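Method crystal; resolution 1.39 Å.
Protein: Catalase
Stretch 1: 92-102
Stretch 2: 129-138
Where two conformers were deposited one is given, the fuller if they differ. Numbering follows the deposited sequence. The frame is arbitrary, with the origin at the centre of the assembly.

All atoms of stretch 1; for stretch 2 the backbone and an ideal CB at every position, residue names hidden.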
# COMPACT_ATOMS: atom_id res chain seq x y z
N ALA A 92 -27.60 18.34 19.87
CA ALA A 92 -26.39 17.51 19.86
C ALA A 92 -26.09 17.04 21.29
O ALA A 92 -26.03 17.84 22.22
CB ALA A 92 -25.20 18.28 19.28
N ASP A 93 -25.93 15.73 21.46
CA ASP A 93 -25.84 15.15 22.80
C ASP A 93 -24.74 15.77 23.65
O ASP A 93 -24.97 16.11 24.81
CB ASP A 93 -25.70 13.64 22.73
CG ASP A 93 -25.97 12.98 24.07
OD1 ASP A 93 -27.17 12.85 24.43
OD2 ASP A 93 -24.99 12.61 24.76
N LEU A 94 -23.55 15.94 23.08
CA LEU A 94 -22.41 16.43 23.86
C LEU A 94 -22.61 17.86 24.38
O LEU A 94 -21.91 18.28 25.31
CB LEU A 94 -21.11 16.37 23.05
CG LEU A 94 -20.81 17.54 22.11
CD1 LEU A 94 -19.36 17.47 21.64
CD2 LEU A 94 -21.76 17.57 20.91
N PHE A 95 -23.55 18.61 23.78
CA PHE A 95 -23.75 20.01 24.15
C PHE A 95 -24.91 20.22 25.12
O PHE A 95 -25.21 21.36 25.48
CB PHE A 95 -23.96 20.88 22.89
CG PHE A 95 -22.72 21.06 22.05
CD1 PHE A 95 -21.47 21.20 22.64
CD2 PHE A 95 -22.82 21.13 20.67
CE1 PHE A 95 -20.33 21.38 21.84
CE2 PHE A 95 -21.70 21.30 19.87
CZ PHE A 95 -20.45 21.43 20.46
N GLN A 96 -25.56 19.14 25.54
CA GLN A 96 -26.69 19.25 26.47
C GLN A 96 -26.21 19.60 27.89
O GLN A 96 -25.06 19.37 28.24
CB GLN A 96 -27.53 17.98 26.45
CG GLN A 96 -28.09 17.62 25.07
CD GLN A 96 -28.87 18.76 24.44
OE1 GLN A 96 -29.92 19.17 24.95
NE2 GLN A 96 -28.37 19.29 23.32
N PRO A 97 -27.10 20.18 28.72
CA PRO A 97 -26.67 20.67 30.04
C PRO A 97 -25.94 19.63 30.88
O PRO A 97 -26.35 18.47 30.95
CB PRO A 97 -28.00 21.05 30.71
CG PRO A 97 -28.88 21.45 29.58
CD PRO A 97 -28.51 20.54 28.44
N GLY A 98 -24.83 20.05 31.48
CA GLY A 98 -24.09 19.19 32.39
C GLY A 98 -23.22 18.11 31.78
O GLY A 98 -22.50 17.44 32.51
N LYS A 99 -23.28 17.93 30.46
CA LYS A 99 -22.55 16.83 29.81
C LYS A 99 -21.04 16.97 29.96
O LYS A 99 -20.50 18.07 29.83
CB LYS A 99 -22.92 16.73 28.32
CG LYS A 99 -24.33 16.21 28.05
CD LYS A 99 -24.41 14.69 28.07
CE LYS A 99 -25.83 14.21 27.76
NZ LYS A 99 -25.88 12.74 27.49
N VAL A 100 -20.37 15.86 30.24
CA VAL A 100 -18.91 15.80 30.27
C VAL A 100 -18.49 14.76 29.25
O VAL A 100 -18.93 13.61 29.31
CB VAL A 100 -18.38 15.42 31.67
CG1 VAL A 100 -16.85 15.35 31.67
CG2 VAL A 100 -18.86 16.43 32.70
N THR A 101 -17.63 15.16 28.31
CA THR A 101 -17.28 14.30 27.18
C THR A 101 -15.77 14.19 27.02
O THR A 101 -15.08 15.21 27.04
CB THR A 101 -17.88 14.86 25.88
OG1 THR A 101 -19.30 15.05 26.05
CG2 THR A 101 -17.63 13.92 24.69
N PRO A 102 -15.24 12.96 26.86
CA PRO A 102 -13.79 12.84 26.61
C PRO A 102 -13.41 13.46 25.26
O PRO A 102 -14.22 13.45 24.32
CB PRO A 102 -13.55 11.32 26.57
CG PRO A 102 -14.78 10.70 27.17
CD PRO A 102 -15.90 11.64 26.86
N UNK A 129 -11.42 16.21 18.73
CA UNK A 129 -12.40 15.12 18.67
C UNK A 129 -13.12 15.03 19.99
O UNK A 129 -12.48 14.99 21.05
CB UNK A 129 -11.73 13.79 18.33
N UNK A 130 -14.44 14.98 19.94
CA UNK A 130 -15.24 14.69 21.12
C UNK A 130 -15.83 13.29 20.98
O UNK A 130 -16.52 12.99 20.00
CB UNK A 130 -16.34 15.73 21.31
N UNK A 131 -15.51 12.43 21.95
CA UNK A 131 -16.00 11.05 21.92
C UNK A 131 -17.40 11.02 22.53
O UNK A 131 -17.56 10.68 23.70
CB UNK A 131 -15.06 10.11 22.67
N UNK A 132 -18.40 11.39 21.73
CA UNK A 132 -19.76 11.55 22.25
C UNK A 132 -20.54 10.24 22.25
O UNK A 132 -20.15 9.25 21.61
CB UNK A 132 -20.51 12.60 21.43
N UNK A 133 -21.67 10.24 22.95
CA UNK A 133 -22.53 9.07 23.05
C UNK A 133 -23.26 8.79 21.74
O UNK A 133 -23.84 7.72 21.57
CB UNK A 133 -23.54 9.26 24.18
N UNK A 134 -23.24 9.75 20.82
CA UNK A 134 -23.86 9.57 19.51
C UNK A 134 -22.80 9.58 18.40
O UNK A 134 -23.11 9.84 17.23
CB UNK A 134 -24.90 10.66 19.26
N UNK A 135 -21.57 9.27 18.78
CA UNK A 135 -20.47 9.15 17.82
C UNK A 135 -19.37 10.17 18.04
O UNK A 135 -19.50 11.09 18.86
CB UNK A 135 -21.01 9.29 16.39
N UNK A 136 -18.26 10.01 17.32
CA UNK A 136 -17.17 10.98 17.39
C UNK A 136 -17.55 12.24 16.62
O UNK A 136 -17.87 12.17 15.44
CB UNK A 136 -15.87 10.38 16.84
N UNK A 137 -17.52 13.38 17.31
CA UNK A 137 -17.76 14.67 16.68
C UNK A 137 -16.43 15.41 16.64
O UNK A 137 -15.88 15.76 17.70
CB UNK A 137 -18.83 15.47 17.43
N UNK A 138 -15.90 15.64 15.44
CA UNK A 138 -14.64 16.36 15.32
C UNK A 138 -14.90 17.77 14.86
O UNK A 138 -15.66 17.98 13.91
CB UNK A 138 -13.69 15.65 14.36

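Position 129 lies in a strand, and its CB points sideways, with nothing of stretch 1 within 5.5 Å. Stretch 1 sets no preference. The residue is R129, whose end leads away.

At position 130 CA-to-CB also points sideways. The ideal CB sits 3.5 Å from L94 CD1, which is tight, and 4.0 Å from T101 CG2. These methyls offer no polar partner, so an apolar residue suits, aliphatic or aromatic. The residue is F130. Its CB packs on L94 CD1 at 3.5 Å, and its CA makes a CA-H...O contact with P102 O at 3.6 Å.

Position 131 directs its backbone N at P102 O. Any residue but proline can donate there. CB points sideways, with the P102 ring near enough to favour an apolar or aromatic side chain. Y131 is found. Y131 N donates to P102 O at 2.9 Å, and Y131 CD1 lies 4.3 Å from P102 CB.

Position 132 points toward stretch 1, beside L94 CB and T101 CG2. A small or branched side chain such as Val, Thr or Ala would suit. The residue is T132. Its CG2 lies 3.7 Å from L94 CB, while OG1 donates to the O of position 135 at 2.6 Å. Water 5 donates to T132 OG1 and accepts from L94 N.

At position 133 CB points toward D93 OD2, 3.7 Å away, with K99 NZ 5.3 Å off. The carboxylate would favour Lys, Arg or a neutral donor; the ammonium would favour Asp or Glu. E133 answers the lysine: OE2 forms a long salt bridge with K99 NZ at 3.6 Å. Water 4 donates to both E133 OE1 and D93 OD1.

Position 134 points toward D93. Lys, Arg or a polar side chain would seem natural. The residue is E134, another acid. Its OE2 is 4.2 Å from D93 OD1, and water 3 donates to both. Water 1 accepts from D93 N and donates to E134 OE1.

Position 135 has phi 116° and psi 172°. A CB would jam against the preceding carbonyl O, so glycine is called for, and G135 is found.

Position 136 is out of reach, so stretch 1 sets no preference; N136 is found.

Position 137 points toward L94. A large apolar or aromatic residue could also reach F95. Y137 does both: CD2 meets L94 CD1 and CE2 meets F95 CE2, each at 3.9 Å, at the tyrosine ring's edge.

Position 138 is out of reach too, and many residues would suit. D138 is found; R129 NE bridges its OD1 at 2.9 Å.

Stretch 2 (129-138) RFYTEEGNYD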
# COMPACT_ATOMS: atom_id res chain seq x y z
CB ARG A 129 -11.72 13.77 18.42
CG ARG A 129 -12.64 12.58 18.76
CD ARG A 129 -12.15 11.31 18.09
NE ARG A 129 -12.13 11.51 16.64
CZ ARG A 129 -11.36 10.85 15.79
NH1 ARG A 129 -10.55 9.89 16.22
NH2 ARG A 129 -11.41 11.15 14.49
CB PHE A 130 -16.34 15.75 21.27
CG PHE A 130 -15.82 17.15 21.33
CD1 PHE A 130 -15.14 17.60 22.46
CD2 PHE A 130 -15.95 18.02 20.25
CE1 PHE A 130 -14.63 18.89 22.52
CE2 PHE A 130 -15.44 19.32 20.30
CZ PHE A 130 -14.78 19.75 21.44
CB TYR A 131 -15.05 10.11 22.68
CG TYR A 131 -13.66 9.98 22.05
CD1 TYR A 131 -12.64 10.89 22.35
CD2 TYR A 131 -13.36 8.92 21.19
CE1 TYR A 131 -11.37 10.77 21.79
CE2 TYR A 131 -12.09 8.79 20.62
CZ TYR A 131 -11.09 9.71 20.93
OH TYR A 131 -9.84 9.60 20.38
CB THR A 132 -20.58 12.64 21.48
OG1 THR A 132 -21.36 12.03 20.43
CG2 THR A 132 -19.69 13.73 20.90
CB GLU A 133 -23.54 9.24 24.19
CG GLU A 133 -22.90 9.33 25.58
CD GLU A 133 -23.91 9.55 26.69
OE1 GLU A 133 -25.11 9.27 26.48
OE2 GLU A 133 -23.50 10.00 27.78
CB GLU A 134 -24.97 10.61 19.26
CG GLU A 134 -26.11 10.41 20.27
CD GLU A 134 -27.30 11.35 20.13
OE1 GLU A 134 -27.25 12.33 19.36
OE2 GLU A 134 -28.31 11.10 20.82
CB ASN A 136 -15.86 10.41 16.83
CG ASN A 136 -15.32 9.25 17.66
OD1 ASN A 136 -15.69 9.10 18.83
ND2 ASN A 136 -14.45 8.43 17.06
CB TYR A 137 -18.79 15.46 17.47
CG TYR A 137 -19.04 16.86 16.94
CD1 TYR A 137 -18.95 17.13 15.58
CD2 TYR A 137 -19.36 17.91 17.79
CE1 TYR A 137 -19.17 18.41 15.08
CE2 TYR A 137 -19.58 19.20 17.30
CZ TYR A 137 -19.48 19.43 15.95
OH TYR A 137 -19.69 20.70 15.46
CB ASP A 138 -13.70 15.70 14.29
CG ASP A 138 -13.28 14.29 14.67
OD1 ASP A 138 -13.58 13.82 15.79
OD2 ASP A 138 -12.61 13.66 13.83
O HOH W 1 -25.53 14.27 18.92
O HOH W 2 -22.36 12.70 24.25
O HOH W 3 -29.23 12.96 22.78
O HOH W 4 -27.31 10.14 25.24
O HOH W 5 -23.19 14.28 20.47
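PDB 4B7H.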